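Local coordinates for cleavage stimulation factor 77 (Encephalitozoon cuniculi, PDB 2UY1), which probably binds mRNA, as a nuclear member of the Suppressor of forked family whose human relatives serve pre-mRNA 3'-end cleavage, at residues 229-240 and 248-258. Numbering follows the deposited sequence.
Sequences KEKAKKVVERGI and LSLYYGLVMDE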
loop_
_atom_site.group_PDB
_atom_site.type_symbol
_atom_site.label_atom_id
_atom_site.label_comp_id
_atom_site.label_asym_id
_atom_site.label_seq_id
_atom_site.Cartn_x
_atom_site.Cartn_y
_atom_site.Cartn_z
ATOM N N LYS B 229 -35.684 18.859 -13.953
ATOM C CA LYS B 229 -34.332 19.379 -14.124
ATOM C C LYS B 229 -34.185 20.904 -14.183
ATOM O O LYS B 229 -33.183 21.431 -13.717
ATOM C CB LYS B 229 -33.652 18.742 -15.337
ATOM C CG LYS B 229 -32.197 19.148 -15.496
ATOM C CD LYS B 229 -31.428 18.117 -16.325
ATOM C CE LYS B 229 -29.996 18.517 -16.576
ATOM N NZ LYS B 229 -29.278 17.365 -17.261
ATOM N N GLU B 230 -35.152 21.603 -14.767
ATOM C CA GLU B 230 -35.181 23.060 -14.688
ATOM C C GLU B 230 -35.230 23.546 -13.222
ATOM O O GLU B 230 -34.491 24.458 -12.848
ATOM C CB GLU B 230 -36.339 23.630 -15.523
ATOM C CG GLU B 230 -36.012 23.743 -17.003
ATOM C CD GLU B 230 -37.265 23.740 -17.895
ATOM O OE1 GLU B 230 -37.939 24.804 -18.017
ATOM O OE2 GLU B 230 -37.574 22.675 -18.481
ATOM N N LYS B 231 -36.082 22.926 -12.396
ATOM C CA LYS B 231 -36.100 23.233 -10.951
ATOM C C LYS B 231 -34.769 22.842 -10.307
ATOM O O LYS B 231 -34.256 23.568 -9.471
ATOM C CB LYS B 231 -37.310 22.587 -10.236
ATOM C CG LYS B 231 -37.554 23.075 -8.789
ATOM C CD LYS B 231 -38.939 22.649 -8.211
ATOM C CE LYS B 231 -38.956 22.637 -6.662
ATOM N NZ LYS B 231 -38.049 23.681 -5.943
ATOM N N ALA B 232 -34.179 21.724 -10.735
ATOM C CA ALA B 232 -32.867 21.303 -10.202
ATOM C C ALA B 232 -31.775 22.359 -10.427
ATOM O O ALA B 232 -30.949 22.608 -9.531
ATOM C CB ALA B 232 -32.438 19.962 -10.815
ATOM N N LYS B 233 -31.765 22.965 -11.628
ATOM C CA LYS B 233 -30.710 23.930 -12.025
ATOM C C LYS B 233 -30.761 25.152 -11.157
ATOM O O LYS B 233 -29.745 25.737 -10.817
ATOM C CB LYS B 233 -30.878 24.360 -13.496
ATOM C CG LYS B 233 -29.747 25.297 -14.039
ATOM C CD LYS B 233 -29.705 25.257 -15.575
ATOM C CE LYS B 233 -28.599 26.102 -16.195
ATOM N NZ LYS B 233 -28.252 25.695 -17.645
ATOM N N LYS B 234 -31.975 25.533 -10.790
ATOM C CA LYS B 234 -32.186 26.670 -9.938
ATOM C C LYS B 234 -31.703 26.386 -8.523
ATOM O O LYS B 234 -31.089 27.261 -7.903
ATOM C CB LYS B 234 -33.662 27.132 -9.992
ATOM C CG LYS B 234 -33.956 28.026 -11.221
ATOM C CD LYS B 234 -34.868 27.396 -12.288
ATOM C CE LYS B 234 -35.666 28.479 -13.078
ATOM N NZ LYS B 234 -36.217 27.986 -14.419
ATOM N N VAL B 235 -31.959 25.160 -8.035
ATOM C CA VAL B 235 -31.478 24.696 -6.683
ATOM C C VAL B 235 -29.924 24.729 -6.604
ATOM O O VAL B 235 -29.364 25.071 -5.568
ATOM C CB VAL B 235 -31.986 23.248 -6.325
ATOM C CG1 VAL B 235 -31.382 22.742 -5.003
ATOM C CG2 VAL B 235 -33.503 23.187 -6.230
ATOM N N VAL B 236 -29.261 24.379 -7.709
ATOM C CA VAL B 236 -27.791 24.357 -7.780
ATOM C C VAL B 236 -27.212 25.757 -7.787
ATOM O O VAL B 236 -26.240 26.029 -7.057
ATOM C CB VAL B 236 -27.230 23.593 -8.985
ATOM C CG1 VAL B 236 -25.700 23.655 -8.971
ATOM C CG2 VAL B 236 -27.684 22.140 -8.968
ATOM N N GLU B 237 -27.795 26.628 -8.624
ATOM C CA GLU B 237 -27.439 28.068 -8.662
ATOM C C GLU B 237 -27.567 28.640 -7.264
ATOM O O GLU B 237 -26.699 29.336 -6.770
ATOM C CB GLU B 237 -28.369 28.804 -9.622
ATOM C CG GLU B 237 -27.977 28.588 -11.058
ATOM C CD GLU B 237 -29.049 28.854 -12.086
ATOM O OE1 GLU B 237 -30.107 29.436 -11.748
ATOM O OE2 GLU B 237 -28.813 28.495 -13.273
ATOM N N ARG B 238 -28.647 28.284 -6.587
ATOM C CA ARG B 238 -28.834 28.751 -5.246
ATOM C C ARG B 238 -27.773 28.174 -4.345
ATOM O O ARG B 238 -27.202 28.901 -3.546
ATOM C CB ARG B 238 -30.219 28.342 -4.785
ATOM C CG ARG B 238 -30.515 28.681 -3.383
ATOM C CD ARG B 238 -31.994 28.538 -3.224
ATOM N NE ARG B 238 -32.272 27.975 -1.914
ATOM C CZ ARG B 238 -33.299 27.177 -1.646
ATOM N NH1 ARG B 238 -34.175 26.843 -2.604
ATOM N NH2 ARG B 238 -33.439 26.717 -0.411
ATOM N N GLY B 239 -27.486 26.858 -4.472
ATOM C CA GLY B 239 -26.470 26.252 -3.672
ATOM C C GLY B 239 -25.121 26.897 -3.879
ATOM O O GLY B 239 -24.349 27.042 -2.949
ATOM N N ILE B 240 -24.845 27.287 -5.105
ATOM C CA ILE B 240 -23.579 27.965 -5.451
ATOM C C ILE B 240 -23.442 29.369 -4.788
ATOM O O ILE B 240 -22.325 29.833 -4.459
ATOM C CB ILE B 240 -23.445 28.072 -6.967
ATOM C CG1 ILE B 240 -23.017 26.724 -7.529
ATOM C CG2 ILE B 240 -22.361 29.082 -7.368
ATOM C CD1 ILE B 240 -23.124 26.625 -9.014
ATOM N N LEU B 248 -20.027 21.975 -6.446
ATOM C CA LEU B 248 -21.327 22.350 -7.014
ATOM C C LEU B 248 -21.192 23.103 -8.308
ATOM O O LEU B 248 -22.081 23.026 -9.132
ATOM C CB LEU B 248 -22.196 23.172 -6.014
ATOM C CG LEU B 248 -23.107 22.457 -5.030
ATOM C CD1 LEU B 248 -23.957 23.503 -4.318
ATOM C CD2 LEU B 248 -24.035 21.456 -5.658
ATOM N N SER B 249 -20.079 23.826 -8.499
ATOM C CA SER B 249 -19.815 24.483 -9.795
ATOM C C SER B 249 -19.438 23.498 -10.885
ATOM O O SER B 249 -19.833 23.682 -12.049
ATOM C CB SER B 249 -18.759 25.587 -9.656
ATOM O OG SER B 249 -19.208 26.587 -8.712
ATOM N N LEU B 250 -18.654 22.474 -10.522
ATOM C CA LEU B 250 -18.292 21.407 -11.450
ATOM C C LEU B 250 -19.492 20.579 -11.905
ATOM O O LEU B 250 -19.625 20.240 -13.104
ATOM C CB LEU B 250 -17.179 20.501 -10.847
ATOM C CG LEU B 250 -15.815 21.118 -10.516
ATOM C CD1 LEU B 250 -14.773 20.029 -10.270
ATOM C CD2 LEU B 250 -15.308 22.008 -11.614
ATOM N N TYR B 251 -20.354 20.242 -10.941
ATOM C CA TYR B 251 -21.618 19.604 -11.209
ATOM C C TYR B 251 -22.584 20.499 -12.045
ATOM O O TYR B 251 -23.200 20.072 -13.015
ATOM C CB TYR B 251 -22.224 19.265 -9.866
ATOM C CG TYR B 251 -23.627 18.683 -9.869
ATOM C CD1 TYR B 251 -23.823 17.289 -10.020
ATOM C CD2 TYR B 251 -24.748 19.486 -9.642
ATOM C CE1 TYR B 251 -25.107 16.726 -9.985
ATOM C CE2 TYR B 251 -26.064 18.894 -9.611
ATOM C CZ TYR B 251 -26.215 17.530 -9.772
ATOM O OH TYR B 251 -27.472 16.947 -9.728
ATOM N N TYR B 252 -22.722 21.747 -11.648
ATOM C CA TYR B 252 -23.398 22.759 -12.505
ATOM C C TYR B 252 -22.826 22.807 -13.940
ATOM O O TYR B 252 -23.545 22.634 -14.884
ATOM C CB TYR B 252 -23.277 24.134 -11.806
ATOM C CG TYR B 252 -24.156 25.259 -12.408
ATOM C CD1 TYR B 252 -25.553 25.188 -12.364
ATOM C CD2 TYR B 252 -23.567 26.400 -12.975
ATOM C CE1 TYR B 252 -26.351 26.230 -12.932
ATOM C CE2 TYR B 252 -24.339 27.439 -13.532
ATOM C CZ TYR B 252 -25.728 27.355 -13.510
ATOM O OH TYR B 252 -26.501 28.420 -14.050
ATOM N N GLY B 253 -21.523 22.955 -14.125
ATOM C CA GLY B 253 -21.014 23.038 -15.495
ATOM C C GLY B 253 -21.390 21.797 -16.292
ATOM O O GLY B 253 -21.945 21.878 -17.385
ATOM N N LEU B 254 -21.102 20.623 -15.723
ATOM C CA LEU B 254 -21.290 19.401 -16.471
ATOM C C LEU B 254 -22.746 18.946 -16.605
ATOM O O LEU B 254 -23.155 18.518 -17.676
ATOM C CB LEU B 254 -20.428 18.263 -15.892
ATOM C CG LEU B 254 -20.397 16.946 -16.691
ATOM C CD1 LEU B 254 -19.864 17.072 -18.127
ATOM C CD2 LEU B 254 -19.601 15.892 -15.845
ATOM N N VAL B 255 -23.482 18.935 -15.516
ATOM C CA VAL B 255 -24.805 18.277 -15.498
ATOM C C VAL B 255 -25.873 19.239 -16.070
ATOM O O VAL B 255 -26.829 18.820 -16.744
ATOM C CB VAL B 255 -25.169 17.858 -14.051
ATOM C CG1 VAL B 255 -26.680 17.614 -13.845
ATOM C CG2 VAL B 255 -24.344 16.625 -13.616
ATOM N N MET B 256 -25.665 20.523 -15.805
ATOM C CA MET B 256 -26.608 21.573 -16.247
ATOM C C MET B 256 -26.145 22.337 -17.489
ATOM O O MET B 256 -26.796 23.328 -17.852
ATOM C CB MET B 256 -26.829 22.560 -15.116
ATOM C CG MET B 256 -27.114 21.897 -13.823
ATOM S SD MET B 256 -28.696 21.125 -13.918
ATOM C CE MET B 256 -28.905 20.507 -12.241
ATOM N N ASP B 257 -25.056 21.887 -18.121
ATOM C CA ASP B 257 -24.596 22.346 -19.428
ATOM C C ASP B 257 -24.237 23.845 -19.458
ATOM O O ASP B 257 -24.718 24.604 -20.314
ATOM C CB ASP B 257 -25.647 22.014 -20.495
ATOM C CG ASP B 257 -25.117 22.121 -21.921
ATOM O OD1 ASP B 257 -23.894 22.273 -22.087
ATOM O OD2 ASP B 257 -25.938 22.074 -22.884
ATOM N N GLU B 258 -23.329 24.240 -18.567
ATOM C CA GLU B 258 -22.909 25.656 -18.453
ATOM C C GLU B 258 -21.374 25.842 -18.511
ATOM O O GLU B 258 -20.727 25.973 -17.441
ATOM C CB GLU B 258 -23.456 26.241 -17.166
ATOM C CG GLU B 258 -24.950 26.429 -17.130
ATOM C CD GLU B 258 -25.454 27.566 -18.058
ATOM O OE1 GLU B 258 -24.724 28.600 -18.222
ATOM O OE2 GLU B 258 -26.568 27.399 -18.604
#
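Successive antiparallel helices of a HAT/TPR-type solenoid meet where Val236 and Tyr252 pack together: the axes of 229-240 and 248-255 approach to 9.7 Å, with their directions 151° apart. Tyr252 is a knob in the hole formed by Lys233, Val236, Glu237 and Ile240. Its CG stands anti to the backbone N (chi1 -169°), which sends the ring across to the partner helix, where Val236 CG1 lies 3.7 Å from Tyr252 CD1. Lys233 CG and Glu237 OE2 sit at the ring edge; the hydroxyl donates to Glu237 OE2, although the modelled separation is very short and its exact length is doubtful. Val236 splits its branches: CG1 also faces Leu248 O, whereas CG2 reaches the edge of Tyr251 in the ring plane, 3.7 Å from CE2, and meets the methyl end of Met256. Met256 CE also lies 3.8 Å from Ala232 CB.

Where helix 248-255 ends, two extended lysines engage carbonyls. Lys229 NZ bonds Val255 O at 2.9 Å, tilted 21° from the carbonyl plane; Lys233 NZ approaches Met256 O in plane at 2.8 Å. Lys233 NZ also forms a salt bridge to the anti side of Glu258 OE2 (2.6 Å), so one ammonium bridges Met256 and Glu258 just after the helix. At the other end, Leu248 CD1 lies 3.6 Å from Gly239 C, close against the backbone. Glu221 and Ser220 of helix 213-225 bind the Tyr251 hydroxyl, extending the packing to the helix that precedes 229-242, as expected of an all-helical repeat solenoid.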